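Local coordinates for protein fatty acid amide hydrolase (Candida albicans, PDB 6KVR) that probably hydrolyses monocarboxylic acid amides to the carboxylate and ammonium, as a serine hydrolase of the amidase signature family, at residues E368-A373 and V563-V568. Residues are numbered along the deposited sequence; the frame is centred on the assembly and turned at random.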
loop_
_atom_site.group_PDB
_atom_site.type_symbol
_atom_site.label_atom_id
_atom_site.label_comp_id
_atom_site.label_asym_id
_atom_site.label_seq_id
_atom_site.Cartn_x
_atom_site.Cartn_y
_atom_site.Cartn_z
ATOM N N GLU A 368 -27.305 23.012 -7.462
ATOM C CA GLU A 368 -27.705 24.334 -7.931
ATOM C C GLU A 368 -27.029 25.430 -7.114
ATOM O O GLU A 368 -26.601 26.453 -7.658
ATOM C CB GLU A 368 -29.229 24.458 -7.905
ATOM C CG GLU A 368 -29.909 23.627 -9.008
ATOM C CD GLU A 368 -29.557 24.108 -10.430
ATOM O OE1 GLU A 368 -29.119 23.283 -11.272
ATOM O OE2 GLU A 368 -29.721 25.318 -10.710
ATOM N N LYS A 369 -26.873 25.201 -5.815
ATOM C CA LYS A 369 -26.121 26.119 -4.973
ATOM C C LYS A 369 -24.658 26.235 -5.416
ATOM O O LYS A 369 -24.077 27.328 -5.398
ATOM C CB LYS A 369 -26.229 25.632 -3.543
ATOM C CG LYS A 369 -26.047 26.702 -2.520
ATOM C CD LYS A 369 -27.379 27.419 -2.228
ATOM C CE LYS A 369 -27.195 28.613 -1.295
ATOM N NZ LYS A 369 -26.173 29.567 -1.869
ATOM N N LEU A 370 -24.038 25.114 -5.793
ATOM C CA LEU A 370 -22.656 25.147 -6.272
ATOM C C LEU A 370 -22.555 25.880 -7.601
ATOM O O LEU A 370 -21.636 26.676 -7.822
ATOM C CB LEU A 370 -22.111 23.725 -6.437
ATOM C CG LEU A 370 -21.791 22.896 -5.197
ATOM C CD1 LEU A 370 -21.382 21.493 -5.636
ATOM C CD2 LEU A 370 -20.691 23.582 -4.372
ATOM N N LYS A 371 -23.464 25.563 -8.523
ATOM C CA LYS A 371 -23.504 26.255 -9.800
ATOM C C LYS A 371 -23.656 27.756 -9.595
ATOM O O LYS A 371 -22.950 28.554 -10.229
ATOM C CB LYS A 371 -24.652 25.692 -10.629
ATOM C CG LYS A 371 -24.335 25.422 -12.059
ATOM C CD LYS A 371 -25.528 24.803 -12.756
ATOM C CE LYS A 371 -25.794 23.423 -12.212
ATOM N NZ LYS A 371 -26.900 22.718 -12.912
ATOM N N GLY A 372 -24.538 28.149 -8.672
ATOM C CA GLY A 372 -24.749 29.559 -8.412
ATOM C C GLY A 372 -23.532 30.258 -7.841
ATOM O O GLY A 372 -23.337 31.455 -8.070
ATOM N N ALA A 373 -22.693 29.536 -7.102
ATOM C CA ALA A 373 -21.480 30.150 -6.582
ATOM C C ALA A 373 -20.322 30.104 -7.575
ATOM O O ALA A 373 -19.206 30.509 -7.222
ATOM C CB ALA A 373 -21.081 29.490 -5.264
ATOM N N VAL A 563 -19.687 23.367 3.073
ATOM C CA VAL A 563 -20.539 23.453 4.253
ATOM C C VAL A 563 -20.804 24.910 4.612
ATOM O O VAL A 563 -21.883 25.255 5.121
ATOM C CB VAL A 563 -19.886 22.680 5.415
ATOM C CG1 VAL A 563 -20.461 23.098 6.753
ATOM C CG2 VAL A 563 -20.031 21.163 5.208
ATOM N N ASP A 564 -19.838 25.792 4.343
ATOM C CA ASP A 564 -20.059 27.212 4.589
ATOM C C ASP A 564 -20.977 27.809 3.530
ATOM O O ASP A 564 -21.893 28.568 3.859
ATOM C CB ASP A 564 -18.722 27.948 4.652
ATOM C CG ASP A 564 -17.971 27.676 5.954
ATOM O OD1 ASP A 564 -18.514 26.938 6.814
ATOM O OD2 ASP A 564 -16.835 28.180 6.116
ATOM N N LEU A 565 -20.775 27.448 2.261
ATOM C CA LEU A 565 -21.714 27.852 1.219
ATOM C C LEU A 565 -23.146 27.456 1.567
ATOM O O LEU A 565 -24.090 28.212 1.301
ATOM C CB LEU A 565 -21.312 27.232 -0.111
ATOM C CG LEU A 565 -22.388 27.378 -1.191
ATOM C CD1 LEU A 565 -22.384 28.799 -1.793
ATOM C CD2 LEU A 565 -22.271 26.300 -2.259
ATOM N N LEU A 566 -23.332 26.278 2.173
ATOM C CA LEU A 566 -24.665 25.762 2.457
ATOM C C LEU A 566 -25.229 26.232 3.789
ATOM O O LEU A 566 -26.377 25.909 4.102
ATOM C CB LEU A 566 -24.659 24.229 2.437
ATOM C CG LEU A 566 -24.459 23.560 1.077
ATOM C CD1 LEU A 566 -24.218 22.055 1.221
ATOM C CD2 LEU A 566 -25.651 23.827 0.188
ATOM N N GLY A 567 -24.455 26.947 4.593
ATOM C CA GLY A 567 -24.940 27.391 5.882
ATOM C C GLY A 567 -25.127 26.291 6.906
ATOM O O GLY A 567 -25.951 26.440 7.817
ATOM N N VAL A 568 -24.375 25.199 6.804
ATOM C CA VAL A 568 -24.560 24.076 7.715
ATOM C C VAL A 568 -23.854 24.371 9.036
ATOM O O VAL A 568 -22.629 24.534 9.076
ATOM C CB VAL A 568 -24.049 22.769 7.089
ATOM C CG1 VAL A 568 -24.117 21.635 8.106
ATOM C CG2 VAL A 568 -24.863 22.431 5.831
#
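Two helices of the alpha/beta amidase signature fold, 357-372 and 552-565, meet here at their C-terminal ends on the protein surface, away from the predicted catalytic residues. Leu-565 makes the main contact: its CG lies anti to the backbone N (chi1 169°), and the isobutyl fork reaches across to helix 357-372. One prong, Leu-565 CD2, sits 3.8 Å from the backbone O of Lys-369 and equally near Leu-370 CD2; the two leucine side chains cross obliquely. The other prong, Leu-565 CD1, meets the methyl CB of Ala-373 at 3.8 Å. Lys-369 slides past Leu-565 in the opposite direction, its CG 3.8 Å from Leu-565 CD2. Bends at chi2 (86°) and chi4 fold the lysine chain along the leucine, so that Lys-369 NZ ends 3.9 Å from Leu-565 CD1. No hydrogen bond joins the two segments; the contact is largely apolar, with the aliphatic part of an exposed lysine flanking the leucine. Leu-566 adds a smaller touch with CD2, 4.0 Å from Lys-369 CG. Leu-370 and Ala-373 also touch Ile-339, in a loop. A Schellman motif closes helix 552-565: Gly-567 takes a positive phi, while its N bonds to Asp-564 O and Val-568 N to Val-563 O at 3.0 Å.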